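Local coordinates for glutamine synthetase (Helicobacter pylori, PDB 5ZLI), which forms a twelve-subunit enzyme of the glutamine synthetase family, each chain joining a beta-grasp domain to a catalytic domain, at residues 22-27 and 91-96; 13-18 and 79-84; 98-103 and 114-119; 213-218 and 231-236. One frame throughout, in Å; residues are numbered along the deposited sequence.

Interaction 1: 22-27 and 91-96; sequences NEVEFV and ADVSVV
Phe26 O accepts from Val95 N at 3.0 Å in a parallel pairing that sets Phe26 beside Ser94 and Val27 beside Val95. Just before it, Val93 O accepts from two successive amides, Glu25 N at 2.9 Å and Phe26 N at 3.2 Å. The Glu25 bond is the straighter, 162° at the hydrogen, and the Phe26 bond the more bent, 139°. Ser94 CA adds a CA-H...O contact to Phe26 O.

The apolar part is built of valines. Val24 crosses both partners at about a right angle, placing CG2 against Val93 CG1 (3.6 Å) and CG1 against Val95 CG1 (3.7 Å). Val95 CG1 sits between its own backbone N and carbonyl carbon (chi1 55°), and it also lies 4.0 Å from CG2 of Val27, which points the same way. Phe26 and Ser94 occupy the opposite face of the sheet, where Ser94 OG turns back to bond Asp92 O.

Two acidic side chains come together where the second subunit packs. Glu25 OE1 and Asp92 OD2 approach to 4.6 Å, and Lys208 of the second subunit bridges both, probably offsetting their repulsion.

In the beta-grasp sheet strand 26-32 runs between strands 38-44 and 94-103, with strand 84-87 beyond the latter; helix 9-20 packs on Val95 through Phe18 and Cys19, and on Val24 through Cys19.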
loop_
_atom_site.group_PDB
_atom_site.type_symbol
_atom_site.label_atom_id
_atom_site.label_comp_id
_atom_site.label_asym_id
_atom_site.label_seq_id
_atom_site.Cartn_x
_atom_site.Cartn_y
_atom_site.Cartn_z
ATOM N N ASN B 22 -37.677 35.557 22.803
ATOM C CA ASN B 22 -36.727 34.970 21.877
ATOM C C ASN B 22 -36.439 33.521 22.236
ATOM O O ASN B 22 -35.581 32.888 21.603
ATOM C CB ASN B 22 -35.461 35.801 21.883
ATOM C CG ASN B 22 -35.706 37.170 21.335
ATOM O OD1 ASN B 22 -35.377 37.465 20.184
ATOM N ND2 ASN B 22 -36.334 38.020 22.147
ATOM N N GLU B 23 -37.175 32.986 23.218
ATOM C CA GLU B 23 -37.142 31.582 23.587
ATOM C C GLU B 23 -35.711 31.140 23.911
ATOM O O GLU B 23 -35.122 30.258 23.275
ATOM C CB GLU B 23 -37.826 30.726 22.514
ATOM C CG GLU B 23 -39.307 31.118 22.340
ATOM C CD GLU B 23 -39.767 31.209 20.896
ATOM O OE1 GLU B 23 -39.083 30.667 19.992
ATOM O OE2 GLU B 23 -40.828 31.833 20.674
ATOM N N VAL B 24 -35.159 31.787 24.937
ATOM C CA VAL B 24 -33.767 31.601 25.330
ATOM C C VAL B 24 -33.725 30.506 26.383
ATOM O O VAL B 24 -34.480 30.514 27.366
ATOM C CB VAL B 24 -33.156 32.907 25.871
ATOM C CG1 VAL B 24 -31.912 32.621 26.680
ATOM C CG2 VAL B 24 -32.741 33.770 24.760
ATOM N N GLU B 25 -32.833 29.565 26.186
ATOM C CA GLU B 25 -32.761 28.460 27.095
ATOM C C GLU B 25 -31.487 28.439 27.887
ATOM O O GLU B 25 -31.411 27.675 28.847
ATOM C CB GLU B 25 -32.951 27.159 26.338
ATOM C CG GLU B 25 -34.181 27.223 25.483
ATOM C CD GLU B 25 -34.722 25.843 25.223
ATOM O OE1 GLU B 25 -33.906 25.014 24.770
ATOM O OE2 GLU B 25 -35.925 25.578 25.497
ATOM N N PHE B 26 -30.485 29.233 27.504
ATOM C CA PHE B 26 -29.236 29.306 28.246
ATOM C C PHE B 26 -28.745 30.741 28.229
ATOM O O PHE B 26 -28.855 31.434 27.212
ATOM C CB PHE B 26 -28.194 28.342 27.664
ATOM C CG PHE B 26 -28.579 26.917 27.847
ATOM C CD1 PHE B 26 -29.377 26.273 26.907
ATOM C CD2 PHE B 26 -28.239 26.242 29.002
ATOM C CE1 PHE B 26 -29.800 24.963 27.110
ATOM C CE2 PHE B 26 -28.645 24.942 29.208
ATOM C CZ PHE B 26 -29.425 24.297 28.258
ATOM N N VAL B 27 -28.185 31.181 29.351
ATOM C CA VAL B 27 -27.578 32.498 29.437
ATOM C C VAL B 27 -26.076 32.283 29.610
ATOM O O VAL B 27 -25.629 31.637 30.572
ATOM C CB VAL B 27 -28.182 33.330 30.584
ATOM C CG1 VAL B 27 -27.570 34.720 30.643
ATOM C CG2 VAL B 27 -29.675 33.459 30.422
ATOM N N ALA B 91 -26.443 25.575 19.204
ATOM C CA ALA B 91 -27.569 24.810 18.682
ATOM C C ALA B 91 -28.869 25.195 19.374
ATOM O O ALA B 91 -29.878 25.469 18.713
ATOM C CB ALA B 91 -27.286 23.318 18.846
ATOM N N ASP B 92 -28.852 25.258 20.707
ATOM C CA ASP B 92 -29.994 25.697 21.498
ATOM C C ASP B 92 -29.806 27.172 21.863
ATOM O O ASP B 92 -28.682 27.613 22.138
ATOM C CB ASP B 92 -30.156 24.831 22.758
ATOM C CG ASP B 92 -30.328 23.319 22.445
ATOM O OD1 ASP B 92 -29.549 22.489 22.981
ATOM O OD2 ASP B 92 -31.250 22.947 21.682
ATOM N N VAL B 93 -30.908 27.933 21.855
ATOM C CA VAL B 93 -30.823 29.393 21.900
ATOM C C VAL B 93 -30.158 29.874 23.188
ATOM O O VAL B 93 -30.585 29.541 24.301
ATOM C CB VAL B 93 -32.220 30.014 21.703
ATOM C CG1 VAL B 93 -32.214 31.501 22.042
ATOM C CG2 VAL B 93 -32.691 29.841 20.262
ATOM N N SER B 94 -29.150 30.732 23.032
ATOM C CA SER B 94 -28.371 31.244 24.146
ATOM C C SER B 94 -28.193 32.731 23.955
ATOM O O SER B 94 -27.953 33.188 22.834
ATOM C CB SER B 94 -26.969 30.611 24.218
ATOM O OG SER B 94 -26.999 29.202 24.044
ATOM N N VAL B 95 -28.273 33.490 25.039
ATOM C CA VAL B 95 -27.966 34.908 24.973
ATOM C C VAL B 95 -26.683 35.138 25.746
ATOM O O VAL B 95 -26.541 34.695 26.889
ATOM C CB VAL B 95 -29.118 35.794 25.480
ATOM C CG1 VAL B 95 -29.544 35.399 26.878
ATOM C CG2 VAL B 95 -28.707 37.253 25.400
ATOM N N VAL B 96 -25.791 35.830 25.153
ATOM C CA VAL B 96 -24.527 36.113 25.796
ATOM C C VAL B 96 -24.661 37.447 26.502
ATOM O O VAL B 96 -25.302 38.376 25.996
ATOM C CB VAL B 96 -23.373 36.113 24.777
ATOM C CG1 VAL B 96 -22.060 36.452 25.449
ATOM C CG2 VAL B 96 -23.269 34.756 24.087
#

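Interaction 2: 13-18 and 79-84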
loop_
_atom_site.group_PDB
_atom_site.type_symbol
_atom_site.label_atom_id
_atom_site.label_comp_id
_atom_site.label_asym_id
_atom_site.label_seq_id
_atom_site.Cartn_x
_atom_site.Cartn_y
_atom_site.Cartn_z
ATOM N N LYS B 13 -35.433 43.776 34.276
ATOM C CA LYS B 13 -36.757 43.376 33.814
ATOM C C LYS B 13 -36.768 43.167 32.304
ATOM O O LYS B 13 -37.072 42.071 31.811
ATOM C CB LYS B 13 -37.801 44.422 34.224
ATOM C CG LYS B 13 -39.208 44.112 33.725
ATOM C CD LYS B 13 -40.293 44.610 34.665
ATOM C CE LYS B 13 -41.660 44.064 34.246
ATOM N NZ LYS B 13 -42.258 44.838 33.128
ATOM N N GLU B 14 -36.423 44.212 31.554
ATOM C CA GLU B 14 -36.568 44.149 30.111
ATOM C C GLU B 14 -35.660 43.094 29.530
ATOM O O GLU B 14 -35.954 42.524 28.472
ATOM C CB GLU B 14 -36.261 45.501 29.497
ATOM C CG GLU B 14 -34.861 45.990 29.772
ATOM C CD GLU B 14 -34.578 47.262 29.020
ATOM O OE1 GLU B 14 -33.819 47.195 28.036
ATOM O OE2 GLU B 14 -35.147 48.318 29.381
ATOM N N PHE B 15 -34.556 42.824 30.216
ATOM C CA PHE B 15 -33.686 41.739 29.801
ATOM C C PHE B 15 -34.409 40.406 29.910
ATOM O O PHE B 15 -34.304 39.571 29.012
ATOM C CB PHE B 15 -32.418 41.760 30.643
ATOM C CG PHE B 15 -31.660 40.486 30.620
ATOM C CD1 PHE B 15 -31.993 39.445 31.467
ATOM C CD2 PHE B 15 -30.601 40.335 29.745
ATOM C CE1 PHE B 15 -31.300 38.282 31.434
ATOM C CE2 PHE B 15 -29.891 39.184 29.704
ATOM C CZ PHE B 15 -30.235 38.150 30.553
ATOM N N PHE B 16 -35.137 40.184 31.012
ATOM C CA PHE B 16 -35.925 38.961 31.165
ATOM C C PHE B 16 -36.976 38.803 30.083
ATOM O O PHE B 16 -37.311 37.673 29.697
ATOM C CB PHE B 16 -36.627 38.934 32.509
ATOM C CG PHE B 16 -35.964 38.087 33.502
ATOM C CD1 PHE B 16 -34.866 38.547 34.192
ATOM C CD2 PHE B 16 -36.417 36.806 33.726
ATOM C CE1 PHE B 16 -34.240 37.742 35.122
ATOM C CE2 PHE B 16 -35.803 35.997 34.644
ATOM C CZ PHE B 16 -34.708 36.463 35.345
ATOM N N GLU B 17 -37.554 39.910 29.629
ATOM C CA GLU B 17 -38.579 39.820 28.596
ATOM C C GLU B 17 -37.957 39.548 27.231
ATOM O O GLU B 17 -38.523 38.808 26.418
ATOM C CB GLU B 17 -39.402 41.106 28.583
ATOM C CG GLU B 17 -40.336 41.265 27.379
ATOM C CD GLU B 17 -39.706 42.012 26.198
ATOM O OE1 GLU B 17 -40.408 42.207 25.182
ATOM O OE2 GLU B 17 -38.515 42.399 26.278
ATOM N N PHE B 18 -36.796 40.148 26.968
ATOM C CA PHE B 18 -36.012 39.824 25.781
ATOM C C PHE B 18 -35.808 38.316 25.659
ATOM O O PHE B 18 -35.894 37.752 24.561
ATOM C CB PHE B 18 -34.687 40.587 25.884
ATOM C CG PHE B 18 -33.667 40.291 24.809
ATOM C CD1 PHE B 18 -33.721 40.917 23.577
ATOM C CD2 PHE B 18 -32.595 39.464 25.072
ATOM C CE1 PHE B 18 -32.750 40.672 22.610
ATOM C CE2 PHE B 18 -31.627 39.221 24.110
ATOM C CZ PHE B 18 -31.709 39.825 22.880
ATOM N N PRO B 79 -22.968 40.584 36.057
ATOM C CA PRO B 79 -23.406 40.802 34.679
ATOM C C PRO B 79 -23.672 42.278 34.425
ATOM O O PRO B 79 -24.192 42.988 35.286
ATOM C CB PRO B 79 -24.688 39.968 34.581
ATOM C CG PRO B 79 -24.636 39.012 35.757
ATOM C CD PRO B 79 -23.929 39.771 36.826
ATOM N N ASP B 80 -23.242 42.753 33.255
ATOM C CA ASP B 80 -23.613 44.074 32.751
ATOM C C ASP B 80 -24.617 43.864 31.616
ATOM O O ASP B 80 -24.318 43.187 30.624
ATOM C CB ASP B 80 -22.387 44.879 32.304
ATOM C CG ASP B 80 -22.707 46.361 32.064
ATOM O OD1 ASP B 80 -23.889 46.757 32.189
ATOM O OD2 ASP B 80 -21.772 47.150 31.800
ATOM N N LEU B 81 -25.812 44.424 31.766
ATOM C CA LEU B 81 -26.854 44.139 30.792
ATOM C C LEU B 81 -26.852 45.191 29.692
ATOM O O LEU B 81 -27.845 45.856 29.417
ATOM C CB LEU B 81 -28.205 44.029 31.478
ATOM C CG LEU B 81 -28.183 42.777 32.353
ATOM C CD1 LEU B 81 -29.438 42.617 33.214
ATOM C CD2 LEU B 81 -27.944 41.570 31.481
ATOM N N VAL B 82 -25.691 45.302 29.041
ATOM C CA VAL B 82 -25.539 46.115 27.844
ATOM C C VAL B 82 -24.847 45.262 26.796
ATOM O O VAL B 82 -24.000 44.417 27.113
ATOM C CB VAL B 82 -24.747 47.420 28.081
ATOM C CG1 VAL B 82 -25.522 48.354 29.006
ATOM C CG2 VAL B 82 -23.357 47.110 28.622
ATOM N N ARG B 83 -25.221 45.494 25.538
ATOM C CA ARG B 83 -24.635 44.846 24.369
ATOM C C ARG B 83 -24.731 43.325 24.434
ATOM O O ARG B 83 -23.957 42.620 23.767
ATOM C CB ARG B 83 -23.188 45.293 24.156
ATOM C CG ARG B 83 -23.126 46.760 23.772
ATOM C CD ARG B 83 -21.716 47.228 23.566
ATOM N NE ARG B 83 -20.996 47.203 24.829
ATOM C CZ ARG B 83 -21.145 48.103 25.788
ATOM N NH1 ARG B 83 -22.007 49.115 25.650
ATOM N NH2 ARG B 83 -20.435 47.976 26.896
ATOM N N TYR B 84 -25.667 42.797 25.223
ATOM C CA TYR B 84 -25.926 41.370 25.167
ATOM C C TYR B 84 -26.440 41.001 23.774
ATOM O O TYR B 84 -26.752 41.864 22.949
ATOM C CB TYR B 84 -26.892 40.925 26.279
ATOM C CG TYR B 84 -28.215 41.652 26.394
ATOM C CD1 TYR B 84 -29.243 41.406 25.505
ATOM C CD2 TYR B 84 -28.459 42.530 27.445
ATOM C CE1 TYR B 84 -30.463 42.041 25.617
ATOM C CE2 TYR B 84 -29.693 43.187 27.572
ATOM C CZ TYR B 84 -30.690 42.927 26.647
ATOM O OH TYR B 84 -31.917 43.528 26.723
#
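Phe15 drives the edge of its ring at the face of Tyr84, a T-shaped pair with centroids 5.2 Å apart and planes at 85°. Its CD2 does the touching, 3.7 Å from Tyr84 CE2 and displaced toward the rim of the tyrosine ring. Leu81 closes in over a face of the same phenylalanine, its CD2 meeting Phe15 CD2 at 3.4 Å. Along the CD1-CE1 side of the tyrosine, CE1 lies over a face of Phe18, 3.4 Å from Phe18 CD2, the two rings meeting obliquely at 56°. Tyr84 CG stands between the backbone N and the carbonyl carbon (chi1 53°), and the ring takes Phe15 over one face and Phe18 CZ at its edge. The three form an aromatic cluster.

The solvent side is looser. There the exposed Glu14 brings OE1 only to 4.3 Å from Tyr84 OH, a distant approach without a bond.

Leu81 centres an inverse gamma turn as the chain leaves strand 74-81 and turns a corner before Tyr84. Helix 9-20 packs on the beta-grasp sheet, Phe18 on Val95 of strand 94-103; Leu81 itself touches Val97 and Ile12, while Leu53 from a loop packs against both Phe15 and Leu81.

Interaction 3: 98-103 and 114-119; sequences FCDVYD and PRSIAK
The carboxylate of Asp100 is held by two basic side chains of the helix, with Lys119 NZ donating to Asp100 OD2 at 3.1 Å. Lysine and aspartate reach toward each other tip to tip, and NZ meets OD2 nearly along its C-O bond. Lys119 spans the distance with a chain extended beyond CG. Asp80 OD2 is a second salt-bridge partner of the same NZ, so the ammonium group links two carboxylates.

Arg115 adds the second arm of the salt-bridge network. Its chain bends at chi3 (123°), which brings NE to 3.3 Å from Asp100 OD1 in a weak, poorly aligned hydrogen bond. Guanidinium and carboxylate planes are only 15° apart, yet Arg115 NH2 stays 3.8 Å from Asp100 OD2. Its two terminal nitrogens are instead engaged by Asp243, through NH1, and by Asp80, through NH2. Phe98 CB lies 4.1 Å from Arg115 CZ, over the centre of one guanidinium face.

Here the beta-grasp sheet meets the catalytic domain: strand 98-103 crosses the first residues of helix 114-128 (114-119) at 93°, with the axes of these segments 7.5 Å apart at their closest. Asp100 points toward the helix and its carboxylate lies beside the first turn, where the helix dipole may add slightly to the attraction.

Beside the ion pairs, Ser116 OG packs 3.5 Å from Asp100 CB. Pro114 and Ile117 rest on Leu379 of helix 377-393, and Ala118 touches Leu238 and Val239 of helix 238-258.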
loop_
_atom_site.group_PDB
_atom_site.type_symbol
_atom_site.label_atom_id
_atom_site.label_comp_id
_atom_site.label_asym_id
_atom_site.label_seq_id
_atom_site.Cartn_x
_atom_site.Cartn_y
_atom_site.Cartn_z
ATOM N N PHE B 98 -22.312 40.176 29.077
ATOM C CA PHE B 98 -21.016 40.528 29.630
ATOM C C PHE B 98 -21.038 40.548 31.157
ATOM O O PHE B 98 -22.089 40.636 31.790
ATOM C CB PHE B 98 -20.545 41.886 29.104
ATOM C CG PHE B 98 -20.127 41.882 27.659
ATOM C CD1 PHE B 98 -18.803 41.593 27.315
ATOM C CD2 PHE B 98 -21.032 42.198 26.642
ATOM C CE1 PHE B 98 -18.387 41.616 25.986
ATOM C CE2 PHE B 98 -20.626 42.213 25.295
ATOM C CZ PHE B 98 -19.304 41.922 24.977
ATOM N N CYS B 99 -19.845 40.415 31.743
ATOM C CA CYS B 99 -19.683 40.430 33.189
ATOM C C CYS B 99 -18.341 41.039 33.584
ATOM O O CYS B 99 -17.382 41.047 32.810
ATOM C CB CYS B 99 -19.822 39.018 33.768
ATOM S SG CYS B 99 -21.442 38.270 33.439
ATOM N N ASP B 100 -18.305 41.602 34.783
ATOM C CA ASP B 100 -17.074 41.927 35.490
ATOM C C ASP B 100 -16.955 41.066 36.733
ATOM O O ASP B 100 -17.935 40.507 37.223
ATOM C CB ASP B 100 -16.996 43.404 35.868
ATOM C CG ASP B 100 -16.958 44.312 34.646
ATOM O OD1 ASP B 100 -15.963 44.215 33.888
ATOM O OD2 ASP B 100 -17.910 45.114 34.440
ATOM N N VAL B 101 -15.738 40.948 37.218
ATOM C CA VAL B 101 -15.453 40.296 38.494
ATOM C C VAL B 101 -15.636 41.289 39.637
ATOM O O VAL B 101 -15.105 42.403 39.603
ATOM C CB VAL B 101 -14.021 39.742 38.488
ATOM C CG1 VAL B 101 -13.903 38.478 39.320
ATOM C CG2 VAL B 101 -13.626 39.451 37.062
ATOM N N TYR B 102 -16.388 40.893 40.655
ATOM C CA TYR B 102 -16.485 41.687 41.873
ATOM C C TYR B 102 -15.625 41.038 42.943
ATOM O O TYR B 102 -15.776 39.845 43.235
ATOM C CB TYR B 102 -17.913 41.813 42.385
ATOM C CG TYR B 102 -18.048 42.680 43.635
ATOM C CD1 TYR B 102 -18.273 44.049 43.537
ATOM C CD2 TYR B 102 -17.987 42.128 44.915
ATOM C CE1 TYR B 102 -18.423 44.857 44.680
ATOM C CE2 TYR B 102 -18.137 42.925 46.070
ATOM C CZ TYR B 102 -18.360 44.286 45.940
ATOM O OH TYR B 102 -18.514 45.066 47.072
ATOM N N ASP B 103 -14.723 41.830 43.514
ATOM C CA ASP B 103 -13.832 41.380 44.574
ATOM C C ASP B 103 -14.653 41.364 45.856
ATOM O O ASP B 103 -15.128 42.412 46.306
ATOM C CB ASP B 103 -12.630 42.332 44.655
ATOM C CG ASP B 103 -11.556 41.890 45.658
ATOM O OD1 ASP B 103 -10.362 42.240 45.449
ATOM O OD2 ASP B 103 -11.891 41.213 46.654
ATOM N N PRO B 114 -9.818 43.106 33.964
ATOM C CA PRO B 114 -9.498 44.056 32.898
ATOM C C PRO B 114 -10.677 44.903 32.468
ATOM O O PRO B 114 -10.519 46.100 32.187
ATOM C CB PRO B 114 -9.023 43.144 31.767
ATOM C CG PRO B 114 -8.608 41.907 32.413
ATOM C CD PRO B 114 -9.537 41.721 33.560
ATOM N N ARG B 115 -11.846 44.291 32.301
ATOM C CA ARG B 115 -13.011 45.085 31.949
ATOM C C ARG B 115 -13.379 46.082 33.069
ATOM O O ARG B 115 -13.906 47.169 32.785
ATOM C CB ARG B 115 -14.152 44.142 31.588
ATOM C CG ARG B 115 -15.240 44.821 30.880
ATOM C CD ARG B 115 -16.311 43.891 30.382
ATOM N NE ARG B 115 -17.556 44.372 30.963
ATOM C CZ ARG B 115 -18.452 45.134 30.344
ATOM N NH1 ARG B 115 -18.275 45.493 29.087
ATOM N NH2 ARG B 115 -19.529 45.537 30.998
ATOM N N SER B 116 -13.084 45.745 34.340
ATOM C CA SER B 116 -13.250 46.704 35.436
ATOM C C SER B 116 -12.242 47.845 35.325
ATOM O O SER B 116 -12.554 49.002 35.633
ATOM C CB SER B 116 -13.105 46.012 36.789
ATOM O OG SER B 116 -14.216 45.202 37.113
ATOM N N ILE B 117 -11.005 47.521 34.954
ATOM C CA ILE B 117 -10.029 48.562 34.665
ATOM C C ILE B 117 -10.547 49.497 33.574
ATOM O O ILE B 117 -10.455 50.720 33.701
ATOM C CB ILE B 117 -8.670 47.933 34.280
ATOM C CG1 ILE B 117 -8.077 47.181 35.485
ATOM C CG2 ILE B 117 -7.680 48.979 33.685
ATOM C CD1 ILE B 117 -6.761 46.436 35.218
ATOM N N ALA B 118 -11.164 48.947 32.522
ATOM C CA ALA B 118 -11.566 49.771 31.380
ATOM C C ALA B 118 -12.657 50.753 31.725
ATOM O O ALA B 118 -12.783 51.770 31.045
ATOM C CB ALA B 118 -12.030 48.907 30.205
ATOM N N LYS B 119 -13.468 50.461 32.739
ATOM C CA LYS B 119 -14.405 51.464 33.210
ATOM C C LYS B 119 -13.683 52.469 34.091
ATOM O O LYS B 119 -13.774 53.676 33.862
ATOM C CB LYS B 119 -15.511 50.778 33.979
ATOM C CG LYS B 119 -16.301 49.869 33.114
ATOM C CD LYS B 119 -17.463 49.293 33.861
ATOM C CE LYS B 119 -18.213 48.345 32.960
ATOM N NZ LYS B 119 -19.366 47.671 33.590
#

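Interaction 4: 213-218 and 231-236; sequences VGLETF and VGVKFG
Phe218 N donates to Gly232 O at 2.7 Å, and Lys234 N to Glu216 O at 2.8 Å. These two backbone bonds bracket Thr217 and Val233, an antiparallel non-hydrogen-bonded pair with CA atoms 4.3 Å apart. CA-H...O contacts accompany them, from Thr217 CA to Gly232 O and from Val233 CA to Glu216 O.

The aromatic part rests on a glycine. Phe218 CG stands between its backbone N and carbonyl carbon (chi1 45°), and the ring lies against the partner strand so that Gly232 CA comes over one face, 3.6 Å from the ring centroid and 21° off the normal: a CH-pi contact with a residue that has no side chain to intervene. Val233 O lies at the edge of the same ring, near its plane.

The pairing forms the open end of the beta hairpin made by strands 217-222 and 228-237. The first strand comes shortly after helix 200-212, which finishes in a Schellman motif with Gly214 at positive phi as the C-prime residue.

Apolar side chains meet around Thr217 and Val233. Leu215 CD2 meets Val233 CG1 at 3.9 Å, and Thr217 CG2 meets Val231 CG1 at 3.7 Å; Val207 and Leu210 of helix 200-212 pack on Thr217 and Val231.

On the exposed side Glu216 and Lys234 lie next to each other, but Glu216 OE1 and Lys234 NZ remain 6.2 Å apart, too far for a salt bridge. Ala47 of the third subunit packs on Phe218, which also makes backbone hydrogen bonds to that subunit.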
loop_
_atom_site.group_PDB
_atom_site.type_symbol
_atom_site.label_atom_id
_atom_site.label_comp_id
_atom_site.label_asym_id
_atom_site.label_seq_id
_atom_site.Cartn_x
_atom_site.Cartn_y
_atom_site.Cartn_z
ATOM N N VAL B 213 -24.772 40.391 16.091
ATOM C CA VAL B 213 -24.401 40.435 17.477
ATOM C C VAL B 213 -24.298 41.878 17.968
ATOM O O VAL B 213 -23.650 42.152 18.982
ATOM C CB VAL B 213 -23.119 39.634 17.718
ATOM C CG1 VAL B 213 -23.322 38.255 17.210
ATOM C CG2 VAL B 213 -21.952 40.261 17.020
ATOM N N GLY B 214 -24.930 42.802 17.241
ATOM C CA GLY B 214 -24.988 44.206 17.600
ATOM C C GLY B 214 -23.773 45.029 17.233
ATOM O O GLY B 214 -23.459 45.989 17.932
ATOM N N LEU B 215 -23.106 44.706 16.140
ATOM C CA LEU B 215 -21.933 45.426 15.683
ATOM C C LEU B 215 -22.156 45.967 14.289
ATOM O O LEU B 215 -22.680 45.263 13.423
ATOM C CB LEU B 215 -20.706 44.530 15.669
ATOM C CG LEU B 215 -19.592 44.870 16.636
ATOM C CD1 LEU B 215 -18.432 43.939 16.388
ATOM C CD2 LEU B 215 -19.186 46.299 16.291
ATOM N N GLU B 216 -21.738 47.215 14.070
ATOM C CA GLU B 216 -21.844 47.837 12.753
ATOM C C GLU B 216 -20.497 47.821 12.027
ATOM O O GLU B 216 -19.445 48.145 12.597
ATOM C CB GLU B 216 -22.416 49.252 12.843
ATOM C CG GLU B 216 -23.952 49.261 12.837
ATOM C CD GLU B 216 -24.562 50.597 12.423
ATOM O OE1 GLU B 216 -24.023 51.658 12.821
ATOM O OE2 GLU B 216 -25.592 50.579 11.698
ATOM N N THR B 217 -20.557 47.424 10.764
ATOM C CA THR B 217 -19.411 47.229 9.898
ATOM C C THR B 217 -19.474 48.245 8.765
ATOM O O THR B 217 -20.564 48.515 8.235
ATOM C CB THR B 217 -19.434 45.814 9.307
ATOM O OG1 THR B 217 -20.670 45.622 8.603
ATOM C CG2 THR B 217 -19.349 44.761 10.403
ATOM N N PHE B 218 -18.316 48.794 8.366
ATOM C CA PHE B 218 -18.270 49.563 7.125
ATOM C C PHE B 218 -17.548 48.818 6.006
ATOM O O PHE B 218 -18.169 48.494 4.988
ATOM C CB PHE B 218 -17.684 50.985 7.305
ATOM C CG PHE B 218 -16.416 51.067 8.147
ATOM C CD1 PHE B 218 -15.157 50.974 7.548
ATOM C CD2 PHE B 218 -16.476 51.282 9.525
ATOM C CE1 PHE B 218 -13.977 51.066 8.306
ATOM C CE2 PHE B 218 -15.308 51.365 10.290
ATOM C CZ PHE B 218 -14.054 51.258 9.677
ATOM N N VAL B 231 -12.133 43.612 8.904
ATOM C CA VAL B 231 -13.460 44.217 8.872
ATOM C C VAL B 231 -13.404 45.498 9.696
ATOM O O VAL B 231 -12.887 45.507 10.819
ATOM C CB VAL B 231 -14.558 43.272 9.406
ATOM C CG1 VAL B 231 -15.925 43.970 9.390
ATOM C CG2 VAL B 231 -14.603 41.991 8.596
ATOM N N GLY B 232 -13.905 46.585 9.116
ATOM C CA GLY B 232 -14.035 47.844 9.820
ATOM C C GLY B 232 -15.339 47.904 10.591
ATOM O O GLY B 232 -16.414 47.705 10.019
ATOM N N VAL B 233 -15.240 48.202 11.893
ATOM C CA VAL B 233 -16.385 48.289 12.788
ATOM C C VAL B 233 -16.533 49.738 13.261
ATOM O O VAL B 233 -15.596 50.537 13.221
ATOM C CB VAL B 233 -16.236 47.321 13.983
ATOM C CG1 VAL B 233 -16.497 45.916 13.546
ATOM C CG2 VAL B 233 -14.844 47.400 14.548
ATOM N N LYS B 234 -17.740 50.086 13.679
ATOM C CA LYS B 234 -17.973 51.441 14.154
ATOM C C LYS B 234 -17.123 51.722 15.391
ATOM O O LYS B 234 -16.969 50.860 16.260
ATOM C CB LYS B 234 -19.462 51.649 14.465
ATOM C CG LYS B 234 -20.001 52.989 13.979
ATOM C CD LYS B 234 -21.172 53.497 14.827
ATOM C CE LYS B 234 -21.345 55.037 14.743
ATOM N NZ LYS B 234 -20.415 55.870 15.587
ATOM N N PHE B 235 -16.526 52.925 15.439
ATOM C CA PHE B 235 -16.000 53.503 16.673
ATOM C C PHE B 235 -16.899 53.196 17.854
ATOM O O PHE B 235 -18.117 53.032 17.694
ATOM C CB PHE B 235 -15.861 55.025 16.566
ATOM C CG PHE B 235 -14.617 55.497 15.845
ATOM C CD1 PHE B 235 -14.339 55.098 14.549
ATOM C CD2 PHE B 235 -13.737 56.391 16.473
ATOM C CE1 PHE B 235 -13.192 55.552 13.898
ATOM C CE2 PHE B 235 -12.604 56.851 15.825
ATOM C CZ PHE B 235 -12.335 56.426 14.531
ATOM N N GLY B 236 -16.295 53.084 19.036
ATOM C CA GLY B 236 -17.051 52.984 20.272
ATOM C C GLY B 236 -16.282 53.586 21.430
ATOM O O GLY B 236 -15.066 53.807 21.344
#

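How the interactions relate
Interactions 1 and 2 interleave along the chain, their segments alternating, and interactions 3 and 4 follow in series. The first three share one sheet. Interaction 1 pairs strands 26-32 and 94-103, interaction 2, about 13 Å away between centres, sets helix 9-20 against the same sheet, and interaction 3 joins the far end of strand 94-103 to helix 114-128. Interactions 2 and 3, with centres about 17 Å apart, are joined by a probable hydrogen bond from Asp80 N to Phe98 O (2.8 Å). Interaction 4 lies in another sheet, of the catalytic domain, 21 to 23 Å from the other centres and touching none. Interaction 3 thus bridges the beta-grasp and catalytic parts, while 1 and 4 also border neighbouring subunits.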